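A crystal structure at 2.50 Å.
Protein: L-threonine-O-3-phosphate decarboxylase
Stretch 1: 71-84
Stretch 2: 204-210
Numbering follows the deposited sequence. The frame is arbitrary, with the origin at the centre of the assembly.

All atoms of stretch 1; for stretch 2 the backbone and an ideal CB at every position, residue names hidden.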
# COMPACT_ATOMS: atom_id res chain seq x y z
N LEU A 71 6.72 -13.28 -0.08
CA LEU A 71 6.67 -11.97 -0.67
C LEU A 71 5.77 -11.16 0.24
O LEU A 71 4.56 -11.43 0.32
CB LEU A 71 6.09 -12.03 -2.09
CG LEU A 71 5.81 -10.64 -2.67
CD1 LEU A 71 6.98 -10.11 -3.40
CD2 LEU A 71 4.59 -10.66 -3.59
N VAL A 72 6.38 -10.24 0.97
CA VAL A 72 5.65 -9.34 1.83
C VAL A 72 4.81 -8.37 1.01
O VAL A 72 5.25 -7.86 0.02
CB VAL A 72 6.58 -8.62 2.86
CG1 VAL A 72 5.78 -7.75 3.83
CG2 VAL A 72 7.40 -9.64 3.64
N THR A 73 3.60 -8.10 1.45
CA THR A 73 2.66 -7.35 0.66
C THR A 73 2.06 -6.20 1.50
O THR A 73 2.16 -6.21 2.71
CB THR A 73 1.57 -8.31 0.08
OG1 THR A 73 0.99 -7.71 -1.06
CG2 THR A 73 0.51 -8.63 1.10
N ASN A 74 1.49 -5.19 0.85
CA ASN A 74 0.80 -4.09 1.52
C ASN A 74 -0.60 -4.51 2.00
O ASN A 74 -1.58 -3.95 1.55
CB ASN A 74 0.66 -2.92 0.56
CG ASN A 74 0.24 -1.61 1.23
OD1 ASN A 74 0.52 -1.36 2.36
ND2 ASN A 74 -0.40 -0.74 0.45
N GLY A 75 -0.69 -5.47 2.93
CA GLY A 75 -1.99 -6.00 3.33
C GLY A 75 -2.33 -7.25 2.52
O GLY A 75 -1.76 -7.47 1.47
N PRO A 76 -3.23 -8.10 3.03
CA PRO A 76 -3.50 -9.33 2.26
C PRO A 76 -4.31 -9.01 1.02
O PRO A 76 -4.11 -9.68 -0.02
CB PRO A 76 -4.29 -10.19 3.24
CG PRO A 76 -4.81 -9.23 4.26
CD PRO A 76 -3.70 -8.21 4.42
N THR A 77 -5.16 -7.99 1.08
CA THR A 77 -5.87 -7.53 -0.12
C THR A 77 -4.91 -7.21 -1.31
O THR A 77 -5.10 -7.73 -2.41
CB THR A 77 -6.80 -6.31 0.15
OG1 THR A 77 -7.79 -6.65 1.12
CG2 THR A 77 -7.49 -5.88 -1.10
N ALA A 78 -3.89 -6.37 -1.09
CA ALA A 78 -2.89 -6.11 -2.13
C ALA A 78 -2.42 -7.38 -2.82
O ALA A 78 -2.39 -7.44 -4.06
CB ALA A 78 -1.68 -5.28 -1.61
N ALA A 79 -2.06 -8.39 -2.02
CA ALA A 79 -1.65 -9.69 -2.55
C ALA A 79 -2.66 -10.34 -3.52
O ALA A 79 -2.25 -11.02 -4.43
CB ALA A 79 -1.33 -10.65 -1.42
N PHE A 80 -3.97 -10.14 -3.31
CA PHE A 80 -5.00 -10.79 -4.13
C PHE A 80 -4.99 -10.18 -5.53
O PHE A 80 -5.10 -10.88 -6.53
CB PHE A 80 -6.40 -10.65 -3.51
CG PHE A 80 -6.53 -11.32 -2.21
CD1 PHE A 80 -6.10 -12.63 -2.05
CD2 PHE A 80 -7.08 -10.67 -1.13
CE1 PHE A 80 -6.21 -13.25 -0.86
CE2 PHE A 80 -7.20 -11.29 0.07
CZ PHE A 80 -6.77 -12.57 0.21
N TYR A 81 -4.87 -8.86 -5.54
CA TYR A 81 -4.71 -8.06 -6.72
C TYR A 81 -3.38 -8.32 -7.46
O TYR A 81 -3.34 -8.41 -8.69
CB TYR A 81 -4.80 -6.62 -6.28
CG TYR A 81 -6.21 -6.16 -6.07
CD1 TYR A 81 -6.97 -5.65 -7.14
CD2 TYR A 81 -6.82 -6.25 -4.83
CE1 TYR A 81 -8.27 -5.24 -6.96
CE2 TYR A 81 -8.11 -5.81 -4.65
CZ TYR A 81 -8.83 -5.31 -5.72
OH TYR A 81 -10.12 -4.89 -5.53
N GLN A 82 -2.27 -8.42 -6.72
CA GLN A 82 -1.04 -8.69 -7.41
C GLN A 82 -1.05 -10.07 -8.08
O GLN A 82 -0.38 -10.27 -9.10
CB GLN A 82 0.18 -8.54 -6.49
CG GLN A 82 1.37 -7.87 -7.20
CD GLN A 82 2.69 -8.10 -6.50
OE1 GLN A 82 2.87 -7.77 -5.32
NE2 GLN A 82 3.64 -8.68 -7.22
N ILE A 83 -1.77 -11.02 -7.49
CA ILE A 83 -1.88 -12.39 -8.03
C ILE A 83 -2.77 -12.41 -9.29
O ILE A 83 -2.39 -12.96 -10.32
CB ILE A 83 -2.47 -13.36 -6.96
CG1 ILE A 83 -1.48 -13.61 -5.81
CG2 ILE A 83 -2.91 -14.68 -7.60
CD1 ILE A 83 -2.03 -14.59 -4.76
N ALA A 84 -3.95 -11.81 -9.17
CA ALA A 84 -4.85 -11.54 -10.29
C ALA A 84 -4.11 -10.91 -11.44
O ALA A 84 -4.21 -11.40 -12.56
CB ALA A 84 -5.97 -10.64 -9.86
N UNK A 204 -2.31 -1.06 9.72
CA UNK A 204 -0.92 -1.14 9.34
C UNK A 204 -0.71 -1.63 7.92
O UNK A 204 0.33 -1.36 7.32
CB UNK A 204 -0.18 -2.06 10.31
N UNK A 205 -1.69 -2.35 7.38
CA UNK A 205 -1.62 -2.89 6.01
C UNK A 205 -0.43 -3.77 5.76
O UNK A 205 0.46 -3.37 5.06
CB UNK A 205 -1.60 -1.74 5.00
N UNK A 206 -0.41 -4.97 6.32
CA UNK A 206 0.71 -5.85 6.07
C UNK A 206 0.21 -7.32 5.97
O UNK A 206 -0.73 -7.70 6.66
CB UNK A 206 1.76 -5.70 7.17
N UNK A 207 0.79 -8.10 5.04
CA UNK A 207 0.41 -9.47 4.79
C UNK A 207 1.46 -10.11 3.92
O UNK A 207 2.45 -9.47 3.60
CB UNK A 207 -0.97 -9.56 4.14
N UNK A 208 1.30 -11.37 3.53
CA UNK A 208 2.31 -11.95 2.66
C UNK A 208 1.87 -13.15 1.81
O UNK A 208 0.90 -13.83 2.12
CB UNK A 208 3.50 -12.37 3.52
N UNK A 209 2.61 -13.36 0.70
CA UNK A 209 2.38 -14.51 -0.17
C UNK A 209 3.40 -15.64 0.06
O UNK A 209 4.60 -15.38 0.19
CB UNK A 209 2.43 -14.06 -1.63
N UNK A 210 2.89 -16.87 0.16
CA UNK A 210 3.70 -18.09 0.12
C UNK A 210 3.40 -18.85 -1.20
O UNK A 210 2.26 -19.26 -1.47
CB UNK A 210 3.41 -18.97 1.34

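Stretch 1 offers position 204 nothing: its CA-to-CB bond points sideways, and no atom of stretch 1 lies within 5.5 Å of the ideal CB. Almost any side chain could stand here as far as this contact is concerned. The residue is Leu 204, whose end leads away.

Position 205 has positive phi (57°), a region that glycine, asparagine and aspartate enter most easily but that does not exclude other residues. The ideal CB lies 3.4 Å from Asn 74 OD1, and the bond runs sideways, past the turn where strand gives way to helix. A long side chain with a flat or donor-bearing end could follow that turn. Arg 205 follows it with chi1, chi2 and chi3 all m, its guanidinium lying with Gly 75 CA and Asn 74 O over one face. Gly 75 leaves room for this: an ideal CB on it would lie 2.6 Å from Arg 205 NH2, a clash.

At 206 the backbone is extended and CA-to-CB points away, yet Val 72 offers an apolar surface nearby. A side chain long enough to turn back could use it, so leucine, isoleucine or methionine would all serve. Ile 206, with chi1 t and chi2 m, brings its CD1 to 3.5 Å from Val 72 CG1.

Position 207 is far more restrictive. Its ideal CB would clash with Pro 76 N at 2.9 Å and sit tightly against Gly 75 C at 3.1 Å, so even alanine would be crowded. Glycine is the natural reading, and Gly 207 is found. Its backbone pairs with Thr 73: Thr 73 N donates to Gly 207 O at 2.8 Å, and Gly 207 N returns a weak hydrogen bond to Thr 73 O at 3.3 Å.

At 208 the CB shares a face of the sheet with Val 72, in a non-hydrogen-bonded antiparallel pair. Beta-branched or aromatic residues suit such an extended backbone. The residue is Tyr 208; its CB packs 3.9 Å from Val 72 CA, but with chi1 p the ring leads away from stretch 1.

Position 209 turns to the other face, shared with Leu 71 and Thr 73, where the helix packs, its axis about 40° from the strand's and 6.7 Å away at closest approach. Its ideal CB is 5.1 Å from Ala 79 CB, and Leu 71 and Ile 83 add to an apolar pocket that calls for a medium-sized aliphatic, isoleucine or leucine before the shorter valine. Ile 209 fills it: CG1 lies 3.6 Å from Ala 79 CB, and CD1 reaches Leu 71 CD2 at 3.7 Å and Ile 83 CG1 at 3.9 Å. Its backbone forms a reciprocal pair of hydrogen bonds, Ile 209 N to Leu 71 O (2.8 Å) and Leu 71 N to Ile 209 O (3.0 Å).

At 210 the CB points away with nothing of stretch 1 nearby; strand geometry favours beta-branching, and Val 210 fits.

Stretch 2 204-210: LRIGYIV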
# COMPACT_ATOMS: atom_id res chain seq x y z
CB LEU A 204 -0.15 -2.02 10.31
CG LEU A 204 0.81 -1.37 11.30
CD1 LEU A 204 0.47 0.09 11.42
CD2 LEU A 204 0.74 -2.06 12.67
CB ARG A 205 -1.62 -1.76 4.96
CG ARG A 205 -2.66 -0.63 5.23
CD ARG A 205 -4.16 -1.10 5.41
NE ARG A 205 -4.64 -1.89 4.29
CZ ARG A 205 -5.03 -3.16 4.35
NH1 ARG A 205 -5.04 -3.82 5.51
NH2 ARG A 205 -5.45 -3.78 3.24
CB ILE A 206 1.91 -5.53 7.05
CG1 ILE A 206 3.23 -6.12 6.57
CG2 ILE A 206 1.63 -5.87 8.55
CD1 ILE A 206 3.19 -7.56 6.25
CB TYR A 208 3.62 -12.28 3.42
CG TYR A 208 3.48 -13.27 4.55
CD1 TYR A 208 3.63 -14.64 4.31
CD2 TYR A 208 3.21 -12.85 5.84
CE1 TYR A 208 3.49 -15.56 5.34
CE2 TYR A 208 3.09 -13.75 6.86
CZ TYR A 208 3.23 -15.11 6.61
OH TYR A 208 3.11 -15.99 7.64
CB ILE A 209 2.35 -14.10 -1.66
CG1 ILE A 209 1.33 -12.99 -1.88
CG2 ILE A 209 2.01 -15.28 -2.55
CD1 ILE A 209 1.31 -12.41 -3.29
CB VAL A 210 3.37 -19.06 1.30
CG1 VAL A 210 4.34 -20.27 1.29
CG2 VAL A 210 3.44 -18.35 2.65
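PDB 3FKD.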